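Local coordinates for protein halogenase (PDB 3E1T) that binds FAD and, as a flavin-dependent halogenase of a myxobacterium, probably installs the chlorine of chondrochloren, at residues Gly18-Ala23 and Asp115-Asn120; Lys69-Pro74 and Arg110-Asp115; Pro89-Phe94 and Ala204-Asn209; Gly315-Thr320 and Arg352-Asn357. All blocks are in the same frame, centred on the assembly; numbering follows the deposited sequence.

Contact 1. Residues Gly18-Ala23 and Asp115-Asn120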
# COMPACT_ATOMS: atom_id res chain seq x y z
N GLY A 18 0.22 -9.68 -1.49
CA GLY A 18 -1.02 -9.85 -2.26
C GLY A 18 -1.16 -11.26 -2.83
O GLY A 18 -2.14 -11.94 -2.57
N GLY A 19 -0.16 -11.68 -3.61
CA GLY A 19 -0.19 -12.97 -4.28
C GLY A 19 -0.17 -14.19 -3.37
O GLY A 19 -1.00 -15.09 -3.51
N SER A 20 0.77 -14.23 -2.43
CA SER A 20 0.84 -15.34 -1.48
C SER A 20 -0.43 -15.47 -0.64
O SER A 20 -0.89 -16.59 -0.36
CB SER A 20 2.07 -15.21 -0.59
OG SER A 20 1.99 -14.03 0.18
N THR A 21 -1.01 -14.33 -0.25
CA THR A 21 -2.22 -14.30 0.58
C THR A 21 -3.43 -14.89 -0.15
O THR A 21 -4.18 -15.72 0.41
CB THR A 21 -2.54 -12.87 1.12
OG1 THR A 21 -1.48 -12.43 1.98
CG2 THR A 21 -3.83 -12.85 1.90
N LEU A 22 -3.64 -14.45 -1.39
CA LEU A 22 -4.70 -14.99 -2.25
C LEU A 22 -4.49 -16.49 -2.54
O LEU A 22 -5.41 -17.27 -2.39
CB LEU A 22 -4.76 -14.22 -3.57
CG LEU A 22 -5.56 -14.85 -4.72
CD1 LEU A 22 -7.01 -15.13 -4.36
CD2 LEU A 22 -5.50 -13.96 -5.92
N ALA A 23 -3.29 -16.86 -2.95
CA ALA A 23 -2.98 -18.27 -3.22
C ALA A 23 -3.31 -19.14 -2.00
O ALA A 23 -4.06 -20.11 -2.13
CB ALA A 23 -1.52 -18.42 -3.63
N ASP A 115 8.99 -13.80 2.26
CA ASP A 115 9.51 -15.18 2.26
C ASP A 115 8.72 -16.03 3.25
O ASP A 115 8.21 -17.10 2.90
CB ASP A 115 11.00 -15.21 2.60
CG ASP A 115 11.63 -16.59 2.41
OD1 ASP A 115 11.38 -17.23 1.36
OD2 ASP A 115 12.38 -17.03 3.30
N MET A 116 8.59 -15.54 4.48
CA MET A 116 7.76 -16.17 5.49
C MET A 116 6.35 -16.47 4.95
O MET A 116 5.84 -17.58 5.10
CB MET A 116 7.72 -15.30 6.74
CG MET A 116 6.72 -15.72 7.80
SD MET A 116 6.88 -14.81 9.35
CE MET A 116 5.21 -15.05 9.93
N LEU A 117 5.74 -15.48 4.30
CA LEU A 117 4.42 -15.62 3.70
C LEU A 117 4.35 -16.63 2.56
O LEU A 117 3.35 -17.34 2.42
CB LEU A 117 3.89 -14.26 3.20
CG LEU A 117 3.47 -13.16 4.19
CD1 LEU A 117 3.14 -11.87 3.44
CD2 LEU A 117 2.30 -13.57 5.07
N LEU A 118 5.39 -16.67 1.72
CA LEU A 118 5.37 -17.54 0.54
C LEU A 118 5.58 -19.00 0.95
O LEU A 118 4.96 -19.90 0.39
CB LEU A 118 6.41 -17.12 -0.51
CG LEU A 118 6.23 -17.67 -1.94
CD1 LEU A 118 4.88 -17.32 -2.57
CD2 LEU A 118 7.34 -17.21 -2.85
N ARG A 119 6.45 -19.21 1.94
CA ARG A 119 6.64 -20.53 2.54
C ARG A 119 5.32 -21.08 3.11
O ARG A 119 5.03 -22.27 2.97
CB ARG A 119 7.72 -20.46 3.63
CG ARG A 119 9.14 -20.80 3.17
CD ARG A 119 9.66 -19.93 2.03
NE ARG A 119 9.17 -20.37 0.72
CZ ARG A 119 9.57 -19.88 -0.45
NH1 ARG A 119 10.49 -18.92 -0.50
NH2 ARG A 119 9.07 -20.35 -1.58
N ASN A 120 4.52 -20.20 3.72
CA ASN A 120 3.22 -20.58 4.28
C ASN A 120 2.24 -20.98 3.20
O ASN A 120 1.37 -21.83 3.43
CB ASN A 120 2.63 -19.43 5.11
CG ASN A 120 1.33 -19.81 5.82
OD1 ASN A 120 1.27 -20.80 6.55
ND2 ASN A 120 0.28 -19.00 5.62
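The Rossmann-type dinucleotide fold supplies one side of this contact: Ser20 sits in the first turns of helix 17-27, just after Gly19 of a GxGxxG-like pattern, and meets Leu117 and Leu118 on helix 110-123. The two helices come close here, with the CA atoms of Ser20 and Leu118 5.4 Å apart, a spacing that a residue as small as serine permits. Ser20 CB points at the partner helix and meets Leu118 CD1 at 4.0 Å. Its OG lies against the aliphatic base of Leu117, 3.6 Å from Leu117 CB, while the CD1 branch of the same leucine stands a little farther off. Leu118 reaches Ser20 from the flank, its CG swung anti to the backbone N (chi1 -163°). Leu117 also packs on Leu64, and Leu118 on Phe41 and Leu35. Ser20 OG lies between its own backbone N and carbonyl carbon (chi1 62°), and from there it hydrogen-bonds Gly16 O. On the same helix, Gly18 N binds the FAD phosphate oxygen O1P. The buried hydroxyl is thus satisfied by Gly16 O, just ahead of its own helix, and what it presents to helix 110-123 is van der Waals surface, without a polar bond between the helices.

Contact 2. Residues Lys69-Pro74 and Arg110-Asp115. With FAD (flavin-adenine dinucleotide), chain C.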
# COMPACT_ATOMS: atom_id res chain seq x y z
N LYS A 69 5.29 -13.78 15.84
CA LYS A 69 5.82 -13.51 17.18
C LYS A 69 7.30 -13.85 17.32
O LYS A 69 8.07 -13.12 17.95
CB LYS A 69 5.05 -14.30 18.23
CG LYS A 69 3.60 -13.90 18.43
CD LYS A 69 2.96 -14.80 19.49
CE LYS A 69 1.83 -14.09 20.23
NZ LYS A 69 0.57 -14.02 19.43
N ARG A 70 7.69 -14.98 16.72
CA ARG A 70 9.02 -15.56 16.90
C ARG A 70 10.05 -14.90 16.01
O ARG A 70 11.26 -15.14 16.14
CB ARG A 70 8.97 -17.07 16.63
CG ARG A 70 7.92 -17.83 17.45
CD ARG A 70 8.09 -19.34 17.37
NE ARG A 70 7.43 -19.94 16.21
CZ ARG A 70 8.04 -20.31 15.09
NH1 ARG A 70 9.35 -20.14 14.95
NH2 ARG A 70 7.35 -20.87 14.10
N ALA A 71 9.57 -14.04 15.10
CA ALA A 71 10.39 -13.45 14.06
C ALA A 71 11.32 -12.34 14.56
O ALA A 71 12.36 -12.09 13.96
CB ALA A 71 9.52 -12.94 12.94
N GLY A 72 10.94 -11.68 15.65
CA GLY A 72 11.74 -10.59 16.20
C GLY A 72 11.55 -9.28 15.44
O GLY A 72 12.49 -8.49 15.30
N PHE A 73 10.33 -9.08 14.93
CA PHE A 73 9.96 -7.82 14.29
C PHE A 73 9.61 -6.85 15.40
O PHE A 73 8.83 -7.19 16.29
CB PHE A 73 8.70 -8.00 13.42
CG PHE A 73 8.85 -8.94 12.24
CD1 PHE A 73 9.99 -8.90 11.44
CD2 PHE A 73 7.82 -9.81 11.91
CE1 PHE A 73 10.11 -9.76 10.34
CE2 PHE A 73 7.93 -10.67 10.82
CZ PHE A 73 9.07 -10.65 10.03
N PRO A 74 10.16 -5.62 15.36
CA PRO A 74 9.74 -4.58 16.30
C PRO A 74 8.22 -4.42 16.35
O PRO A 74 7.56 -4.50 15.31
CB PRO A 74 10.38 -3.31 15.73
CG PRO A 74 11.61 -3.80 15.07
CD PRO A 74 11.23 -5.13 14.46
N ARG A 110 10.88 -6.75 4.63
CA ARG A 110 9.98 -7.33 3.64
C ARG A 110 10.53 -8.62 3.04
O ARG A 110 9.77 -9.56 2.79
CB ARG A 110 9.69 -6.32 2.55
CG ARG A 110 8.37 -6.53 1.92
CD ARG A 110 7.23 -6.25 2.88
NE ARG A 110 6.01 -5.87 2.17
CZ ARG A 110 5.82 -5.97 0.85
NH1 ARG A 110 6.74 -6.48 0.04
NH2 ARG A 110 4.67 -5.59 0.34
N ALA A 111 11.84 -8.66 2.82
CA ALA A 111 12.53 -9.88 2.38
C ALA A 111 12.10 -11.08 3.22
O ALA A 111 11.62 -12.08 2.66
CB ALA A 111 14.05 -9.68 2.44
N ARG A 112 12.23 -10.95 4.54
CA ARG A 112 11.90 -12.02 5.50
C ARG A 112 10.40 -12.23 5.62
O ARG A 112 9.94 -13.35 5.81
CB ARG A 112 12.39 -11.69 6.91
CG ARG A 112 13.82 -11.19 7.04
CD ARG A 112 14.08 -10.87 8.52
NE ARG A 112 13.66 -11.97 9.39
CZ ARG A 112 13.23 -11.84 10.64
NH1 ARG A 112 13.16 -10.65 11.22
NH2 ARG A 112 12.88 -12.93 11.33
N PHE A 113 9.66 -11.13 5.55
CA PHE A 113 8.21 -11.19 5.73
C PHE A 113 7.52 -11.85 4.53
O PHE A 113 6.68 -12.73 4.71
CB PHE A 113 7.65 -9.79 5.98
CG PHE A 113 6.18 -9.75 6.20
CD1 PHE A 113 5.63 -10.22 7.38
CD2 PHE A 113 5.32 -9.25 5.22
CE1 PHE A 113 4.25 -10.20 7.59
CE2 PHE A 113 3.95 -9.21 5.41
CZ PHE A 113 3.41 -9.69 6.61
N ASP A 114 7.88 -11.43 3.32
CA ASP A 114 7.32 -12.02 2.10
C ASP A 114 7.71 -13.50 2.02
O ASP A 114 6.86 -14.35 1.76
CB ASP A 114 7.80 -11.29 0.85
CG ASP A 114 7.25 -9.86 0.75
OD1 ASP A 114 6.53 -9.42 1.65
OD2 ASP A 114 7.57 -9.17 -0.25
N ASP A 115 8.99 -13.80 2.26
CA ASP A 115 9.51 -15.18 2.26
C ASP A 115 8.72 -16.03 3.25
O ASP A 115 8.21 -17.10 2.90
CB ASP A 115 11.00 -15.21 2.60
CG ASP A 115 11.63 -16.59 2.41
OD1 ASP A 115 11.38 -17.23 1.36
OD2 ASP A 115 12.38 -17.03 3.30
PA FAD C . 4.69 -6.54 -4.46
O1A FAD C . 5.08 -6.52 -3.00
O2A FAD C . 5.37 -5.53 -5.31
O5B FAD C . 5.06 -8.01 -5.03
C5B FAD C . 4.76 -8.38 -6.36
C4B FAD C . 5.62 -9.59 -6.76
O4B FAD C . 5.44 -9.91 -8.12
C3B FAD C . 7.10 -9.28 -6.58
O3B FAD C . 7.65 -10.28 -5.75
C2B FAD C . 7.70 -9.38 -7.97
O2B FAD C . 8.94 -10.02 -7.93
C1B FAD C . 6.67 -10.22 -8.72
N9A FAD C . 6.57 -9.97 -10.16
C8A FAD C . 6.67 -8.78 -10.85
N7A FAD C . 6.48 -9.04 -12.16
C5A FAD C . 6.26 -10.37 -12.33
C6A FAD C . 6.02 -11.18 -13.45
N6A FAD C . 6.11 -10.69 -14.69
N1A FAD C . 5.83 -12.53 -13.26
C2A FAD C . 5.90 -13.09 -12.02
N3A FAD C . 6.15 -12.29 -10.93
C4A FAD C . 6.31 -10.95 -11.08
N1 FAD C . 3.15 -0.37 2.42
C2 FAD C . 2.99 -0.65 3.75
O2 FAD C . 2.13 -1.47 4.06
N3 FAD C . 3.77 0.00 4.69
C4 FAD C . 4.73 0.93 4.30
O4 FAD C . 5.44 1.50 5.13
C4X FAD C . 4.88 1.23 2.95
N5 FAD C . 5.82 2.14 2.52
C5X FAD C . 5.96 2.41 1.17
C6 FAD C . 6.91 3.34 0.72
C7 FAD C . 7.04 3.60 -0.65
C7M FAD C . 7.89 4.76 -1.09
C8 FAD C . 6.23 2.94 -1.58
C8M FAD C . 6.19 3.34 -3.03
C9 FAD C . 5.30 2.01 -1.13
C9A FAD C . 5.16 1.74 0.24
N10 FAD C . 4.23 0.80 0.66
C10 FAD C . 4.09 0.55 2.01
C1' FAD C . 3.44 -0.01 -0.35
C2' FAD C . 3.93 -1.45 -0.53
O2' FAD C . 5.23 -1.40 -1.09
C3' FAD C . 3.01 -2.23 -1.48
O3' FAD C . 1.67 -1.83 -1.32
C4' FAD C . 3.02 -3.75 -1.28
O4' FAD C . 4.32 -4.25 -1.51
C5' FAD C . 2.04 -4.39 -2.26
O5' FAD C . 2.27 -5.78 -2.32
P FAD C . 1.94 -6.62 -3.64
O1P FAD C . 1.79 -8.08 -3.25
O2P FAD C . 0.68 -6.13 -4.28
O3P FAD C . 3.13 -6.32 -4.65
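Arg112 and Phe73 reach for each other from opposite directions, the arginine from the first turns of helix 110-123 and the phenylalanine from the loop that follows helix 65-69. The guanidinium ends at Ala71 O, which it grips end-on with both terminal nitrogens. NH2 makes the shorter and straighter bond, 2.8 Å to Ala71 O at 158°, lying in the carbonyl plane on a lone pair. NH1 approaches the same oxygen from above that plane, at 3.2 Å and in a more bent bond. Ala71 O stays close to the guanidinium plane for both. A bend at chi3 (49°) turns the otherwise extended Arg112 chain so that its flat end meets the carbonyl.

One face of that guanidinium looks onto the rim of Phe73, with Phe73 CE1 3.3 Å from Arg112 NH1. The two planes are 49° apart, so the groups are tilted rather than stacked. Across the ring, Phe73 CE2 touches Phe113 CD1 at 4.2 Å; the two side chains cross nearly perpendicularly, and Phe73 arrives at the edge of the Phe113 ring. Ala71 CB covers one face of Phe73, near its rim.

On the other side of the helix, Arg110 turns toward FAD; its NH1 forms a salt bridge with Asp114 OD2 (2.8 Å) and a weak hydrogen bond to the phosphate oxygen FAD O1A. One turn of helix therefore holds the loop with one arginine and faces the cofactor with another. The paired N-H groups fix the rotation of the Arg112 guanidinium and satisfy the carbonyl of Ala71, just before Gly72 turns the chain with positive phi.

Contact 3. Residues Pro89-Phe94 and Ala204-Asn209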
# COMPACT_ATOMS: atom_id res chain seq x y z
N PRO A 89 6.09 17.16 18.09
CA PRO A 89 5.57 15.88 17.60
C PRO A 89 4.40 15.36 18.43
O PRO A 89 4.43 15.43 19.66
CB PRO A 89 6.77 14.94 17.74
CG PRO A 89 7.96 15.83 17.80
CD PRO A 89 7.49 17.03 18.54
N TRP A 90 3.37 14.87 17.74
CA TRP A 90 2.24 14.21 18.38
C TRP A 90 2.20 12.71 18.03
O TRP A 90 2.85 12.26 17.09
CB TRP A 90 0.94 14.91 18.03
CG TRP A 90 0.66 15.02 16.55
CD1 TRP A 90 1.05 16.03 15.71
CD2 TRP A 90 -0.08 14.10 15.74
NE1 TRP A 90 0.60 15.79 14.43
CE2 TRP A 90 -0.10 14.61 14.42
CE3 TRP A 90 -0.73 12.88 16.00
CZ2 TRP A 90 -0.74 13.96 13.37
CZ3 TRP A 90 -1.37 12.23 14.95
CH2 TRP A 90 -1.36 12.77 13.65
N THR A 91 1.43 11.95 18.80
CA THR A 91 1.40 10.49 18.67
C THR A 91 -0.04 9.97 18.55
O THR A 91 -0.98 10.60 19.01
CB THR A 91 2.12 9.81 19.87
OG1 THR A 91 3.47 10.26 19.95
CG2 THR A 91 2.13 8.29 19.74
N PHE A 92 -0.19 8.81 17.91
CA PHE A 92 -1.46 8.10 17.92
C PHE A 92 -1.17 6.66 18.32
O PHE A 92 -0.05 6.17 18.15
CB PHE A 92 -2.15 8.17 16.54
CG PHE A 92 -1.48 7.35 15.47
CD1 PHE A 92 -1.82 6.01 15.28
CD2 PHE A 92 -0.49 7.90 14.67
CE1 PHE A 92 -1.18 5.25 14.30
CE2 PHE A 92 0.15 7.14 13.68
CZ PHE A 92 -0.20 5.81 13.50
N GLY A 93 -2.18 5.99 18.86
CA GLY A 93 -2.08 4.58 19.20
C GLY A 93 -3.24 3.85 18.56
O GLY A 93 -4.32 4.42 18.39
N PHE A 94 -3.04 2.59 18.20
CA PHE A 94 -4.10 1.82 17.57
C PHE A 94 -5.24 1.54 18.55
O PHE A 94 -6.41 1.54 18.17
CB PHE A 94 -3.56 0.52 16.95
CG PHE A 94 -2.63 0.74 15.78
CD1 PHE A 94 -3.06 1.46 14.66
CD2 PHE A 94 -1.35 0.22 15.78
CE1 PHE A 94 -2.21 1.66 13.57
CE2 PHE A 94 -0.49 0.41 14.70
CZ PHE A 94 -0.93 1.14 13.59
N ALA A 204 10.08 6.61 25.57
CA ALA A 204 9.02 5.92 26.32
C ALA A 204 8.96 4.44 25.95
O ALA A 204 10.02 3.83 25.77
CB ALA A 204 7.68 6.62 26.10
N PRO A 205 7.74 3.85 25.85
CA PRO A 205 7.63 2.50 25.29
C PRO A 205 7.39 2.52 23.77
O PRO A 205 6.90 1.54 23.21
CB PRO A 205 6.41 1.94 26.01
CG PRO A 205 5.53 3.13 26.24
CD PRO A 205 6.42 4.36 26.26
N ARG A 206 7.73 3.63 23.12
CA ARG A 206 7.38 3.86 21.72
C ARG A 206 8.54 3.67 20.75
O ARG A 206 8.48 4.16 19.62
CB ARG A 206 6.81 5.27 21.56
CG ARG A 206 5.35 5.40 21.94
CD ARG A 206 4.97 6.85 22.21
NE ARG A 206 5.57 7.80 21.27
CZ ARG A 206 6.36 8.82 21.61
NH1 ARG A 206 6.67 9.05 22.88
NH2 ARG A 206 6.84 9.62 20.66
N GLN A 207 9.57 2.95 21.18
CA GLN A 207 10.78 2.76 20.36
C GLN A 207 10.48 2.16 18.98
O GLN A 207 11.21 2.42 18.02
CB GLN A 207 11.80 1.87 21.07
CG GLN A 207 12.28 2.39 22.43
CD GLN A 207 11.49 1.82 23.59
OE1 GLN A 207 10.25 1.80 23.56
NE2 GLN A 207 12.19 1.33 24.62
N GLY A 208 9.41 1.37 18.89
CA GLY A 208 9.08 0.60 17.69
C GLY A 208 8.03 1.25 16.81
O GLY A 208 7.65 0.70 15.76
N ASN A 209 7.55 2.42 17.23
CA ASN A 209 6.63 3.23 16.44
C ASN A 209 7.30 3.75 15.18
O ASN A 209 8.52 3.96 15.15
CB ASN A 209 6.12 4.43 17.24
CG ASN A 209 5.00 4.08 18.17
OD1 ASN A 209 4.86 2.93 18.59
ND2 ASN A 209 4.18 5.06 18.50
O HOH W 1 2.11 5.26 20.10
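Thr91 of strand 90-93 meets Arg206 of the turn that begins there, and the threonine rotamer decides what each branch touches. With chi1 at -58°, Thr91 OG1 stands beside its own backbone N and CG2 lies anti to that nitrogen. OG1 is placed over one face of the Arg206 guanidinium, 3.5 Å from Arg206 NE and equally far from Arg206 NH2. Both N-H directions are wrong for bonding, so the hydroxyl rests on the flat group; its polar contact, a weak hydrogen bond, is with Thr80 OG1. The methyl Thr91 CG2 packs 3.8 Å from Arg206 NE and also touches Asn209 ND2.

Arg206 runs out nearly straight through chi2 and then bends at chi3 (41°), which lays its guanidinium across the threonine. Its NH2 hydrogen-bonds OG1 of Thr80, on strand 75-82. That strand pairs antiparallel with strand 90-93 and parallel with strand 210-215, so it is the middle member of this part of the large mixed sheet, and the loop 204-209 leads straight into the latter neighbour. A type I beta turn from Arg206 to Asn209 is closed by Asn209 N bonding to Arg206 O at 3.1 Å.

Asn209 sends its amide toward strand 90-93 at about a right angle to Thr91. Its ND2 donates to a water at 2.6 Å, and the water donates in turn to Phe92 O at 3.0 Å, spanning the 4.4 Å between Phe92 O and Asn209 ND2.

Contact 4. Residues Gly315-Thr320 and Arg352-Asn357. With FAD (flavin-adenine dinucleotide), chain C.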
# COMPACT_ATOMS: atom_id res chain seq x y z
N GLY A 315 -0.41 0.23 2.22
CA GLY A 315 -0.14 -0.56 1.03
C GLY A 315 -0.33 -2.06 1.23
O GLY A 315 -1.09 -2.70 0.49
N VAL A 316 0.35 -2.62 2.23
CA VAL A 316 0.26 -4.07 2.45
C VAL A 316 -1.13 -4.47 2.92
O VAL A 316 -1.62 -5.56 2.58
CB VAL A 316 1.37 -4.61 3.36
CG1 VAL A 316 1.10 -6.06 3.77
CG2 VAL A 316 2.74 -4.51 2.66
N HIS A 317 -1.80 -3.60 3.67
CA HIS A 317 -3.17 -3.85 4.08
C HIS A 317 -4.09 -3.96 2.86
O HIS A 317 -4.92 -4.87 2.78
CB HIS A 317 -3.65 -2.75 5.04
CG HIS A 317 -5.14 -2.66 5.17
ND1 HIS A 317 -5.91 -3.66 5.70
CD2 HIS A 317 -6.00 -1.66 4.86
CE1 HIS A 317 -7.18 -3.30 5.70
NE2 HIS A 317 -7.27 -2.09 5.19
N LEU A 318 -3.96 -3.01 1.93
CA LEU A 318 -4.79 -2.97 0.73
C LEU A 318 -4.56 -4.21 -0.12
O LEU A 318 -5.51 -4.82 -0.61
CB LEU A 318 -4.50 -1.69 -0.09
CG LEU A 318 -5.14 -0.41 0.46
CD1 LEU A 318 -4.75 0.80 -0.35
CD2 LEU A 318 -6.64 -0.54 0.52
N ALA A 319 -3.29 -4.58 -0.29
CA ALA A 319 -2.92 -5.78 -1.04
C ALA A 319 -3.53 -7.05 -0.43
O ALA A 319 -4.07 -7.90 -1.15
CB ALA A 319 -1.41 -5.89 -1.12
N THR A 320 -3.45 -7.17 0.90
CA THR A 320 -3.91 -8.37 1.59
C THR A 320 -5.43 -8.39 1.73
O THR A 320 -6.04 -9.46 1.72
CB THR A 320 -3.24 -8.56 2.99
OG1 THR A 320 -3.51 -7.42 3.83
CG2 THR A 320 -1.73 -8.74 2.84
N ARG A 352 -12.54 -0.66 -3.77
CA ARG A 352 -12.62 0.77 -4.07
C ARG A 352 -13.05 1.56 -2.82
O ARG A 352 -12.62 2.70 -2.63
CB ARG A 352 -13.60 1.03 -5.22
CG ARG A 352 -13.07 0.65 -6.59
CD ARG A 352 -13.97 1.09 -7.76
NE ARG A 352 -13.34 0.67 -9.01
CZ ARG A 352 -12.33 1.29 -9.61
NH1 ARG A 352 -11.85 2.43 -9.12
NH2 ARG A 352 -11.81 0.79 -10.73
N ARG A 353 -13.90 0.96 -1.99
CA ARG A 353 -14.34 1.60 -0.75
C ARG A 353 -13.18 1.81 0.20
O ARG A 353 -13.03 2.91 0.74
CB ARG A 353 -15.46 0.81 -0.08
CG ARG A 353 -16.78 1.02 -0.74
CD ARG A 353 -17.82 -0.03 -0.37
NE ARG A 353 -18.44 0.20 0.93
CZ ARG A 353 -19.37 1.11 1.19
NH1 ARG A 353 -19.79 1.94 0.24
NH2 ARG A 353 -19.88 1.22 2.40
N GLU A 354 -12.35 0.78 0.39
CA GLU A 354 -11.22 0.87 1.30
C GLU A 354 -10.10 1.77 0.74
O GLU A 354 -9.51 2.56 1.48
CB GLU A 354 -10.69 -0.52 1.67
CG GLU A 354 -9.57 -0.54 2.72
CD GLU A 354 -10.04 -0.23 4.17
OE1 GLU A 354 -11.25 -0.01 4.43
OE2 GLU A 354 -9.17 -0.21 5.06
N TYR A 355 -9.82 1.63 -0.55
CA TYR A 355 -8.87 2.50 -1.26
C TYR A 355 -9.32 3.97 -1.19
O TYR A 355 -8.50 4.86 -0.93
CB TYR A 355 -8.70 2.05 -2.72
CG TYR A 355 -8.06 3.06 -3.64
CD1 TYR A 355 -6.66 3.17 -3.73
CD2 TYR A 355 -8.84 3.88 -4.46
CE1 TYR A 355 -6.07 4.11 -4.60
CE2 TYR A 355 -8.26 4.82 -5.32
CZ TYR A 355 -6.89 4.92 -5.38
OH TYR A 355 -6.34 5.83 -6.24
N GLY A 356 -10.61 4.20 -1.45
CA GLY A 356 -11.24 5.53 -1.38
C GLY A 356 -11.18 6.18 -0.01
O GLY A 356 -10.94 7.39 0.11
N ASN A 357 -11.43 5.39 1.03
CA ASN A 357 -11.32 5.83 2.41
C ASN A 357 -9.92 6.37 2.74
O ASN A 357 -9.78 7.43 3.35
CB ASN A 357 -11.67 4.70 3.37
CG ASN A 357 -13.18 4.50 3.52
OD1 ASN A 357 -13.96 5.25 2.97
ND2 ASN A 357 -13.58 3.47 4.25
PA FAD C . 4.69 -6.54 -4.46
O1A FAD C . 5.08 -6.52 -3.00
O2A FAD C . 5.37 -5.53 -5.31
O5B FAD C . 5.06 -8.01 -5.03
C5B FAD C . 4.76 -8.38 -6.36
C4B FAD C . 5.62 -9.59 -6.76
O4B FAD C . 5.44 -9.91 -8.12
C3B FAD C . 7.10 -9.28 -6.58
O3B FAD C . 7.65 -10.28 -5.75
C2B FAD C . 7.70 -9.38 -7.97
O2B FAD C . 8.94 -10.02 -7.93
C1B FAD C . 6.67 -10.22 -8.72
N9A FAD C . 6.57 -9.97 -10.16
C8A FAD C . 6.67 -8.78 -10.85
N7A FAD C . 6.48 -9.04 -12.16
C5A FAD C . 6.26 -10.37 -12.33
C6A FAD C . 6.02 -11.18 -13.45
N6A FAD C . 6.11 -10.69 -14.69
N1A FAD C . 5.83 -12.53 -13.26
C2A FAD C . 5.90 -13.09 -12.02
N3A FAD C . 6.15 -12.29 -10.93
C4A FAD C . 6.31 -10.95 -11.08
N1 FAD C . 3.15 -0.37 2.42
C2 FAD C . 2.99 -0.65 3.75
O2 FAD C . 2.13 -1.47 4.06
N3 FAD C . 3.77 0.00 4.69
C4 FAD C . 4.73 0.93 4.30
O4 FAD C . 5.44 1.50 5.13
C4X FAD C . 4.88 1.23 2.95
N5 FAD C . 5.82 2.14 2.52
C5X FAD C . 5.96 2.41 1.17
C6 FAD C . 6.91 3.34 0.72
C7 FAD C . 7.04 3.60 -0.65
C7M FAD C . 7.89 4.76 -1.09
C8 FAD C . 6.23 2.94 -1.58
C8M FAD C . 6.19 3.34 -3.03
C9 FAD C . 5.30 2.01 -1.13
C9A FAD C . 5.16 1.74 0.24
N10 FAD C . 4.23 0.80 0.66
C10 FAD C . 4.09 0.55 2.01
C1' FAD C . 3.44 -0.01 -0.35
C2' FAD C . 3.93 -1.45 -0.53
O2' FAD C . 5.23 -1.40 -1.09
C3' FAD C . 3.01 -2.23 -1.48
O3' FAD C . 1.67 -1.83 -1.32
C4' FAD C . 3.02 -3.75 -1.28
O4' FAD C . 4.32 -4.25 -1.51
C5' FAD C . 2.04 -4.39 -2.26
O5' FAD C . 2.27 -5.78 -2.32
P FAD C . 1.94 -6.62 -3.64
O1P FAD C . 1.79 -8.08 -3.25
O2P FAD C . 0.68 -6.13 -4.28
O3P FAD C . 3.13 -6.32 -4.65
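His317 and Glu354 join segments 315-320 and 352-357, nearly antiparallel here, of helices 315-333 and 340-368, the first of which starts at the flavin of this FAD-binding fold. The local axes are 169° apart in direction and 10.7 Å apart at closest approach, a separation bridged by side chains.

Glu354 leaves its helix with CB toward the partner segment, and CG, anti to the backbone N (chi1 -175°), packs 3.7 Å from Leu318 CD2. The chain then bends at chi2 (73°), bringing CD to the edge of the histidine ring. At the tip, Glu354 OE2 accepts a 2.7 Å hydrogen bond from His317 NE2. The oxygen is near the imidazole plane, but the N-H comes to it from above the carboxylate plane, and ring and carboxylate are steeply turned against each other. A carboxylate so close would probably stabilise positive charge on the imidazole. Leu318 CD2 also comes to 4.0 Å of the backbone N of Tyr355. The His317 side chain also touches Ala53 and Thr54 of helix 52-61.

On the cofactor side, Gly315 CA comes within 3.2 Å of FAD O3', and Ala319 CB faces the phosphate oxygen O2P. The flavin carbonyl oxygen FAD O2 takes a hydrogen bond from Val316 N at 2.8 Å.

From the N terminus, helix 17-27 opens contact 1, whose loop closes when the chain reaches helix 110-123. Contact 2 is nested inside that loop: it starts after helix 65-69 and ends on the same later helix, sharing Asp115 with contact 1. Contact 3 opens at strand 90-93, within both loops, and closes only later, so it crosses contacts 1 and 2, joining strand 90-93 to the loop that leads into strand 210-215 of the same mixed sheet. Contact 4 follows in series, joining helices 315-333 and 340-368. In space it returns to the start, Thr21 packing on Thr320, and Arg110 of contact 2 meets Val316 of contact 4 beside FAD.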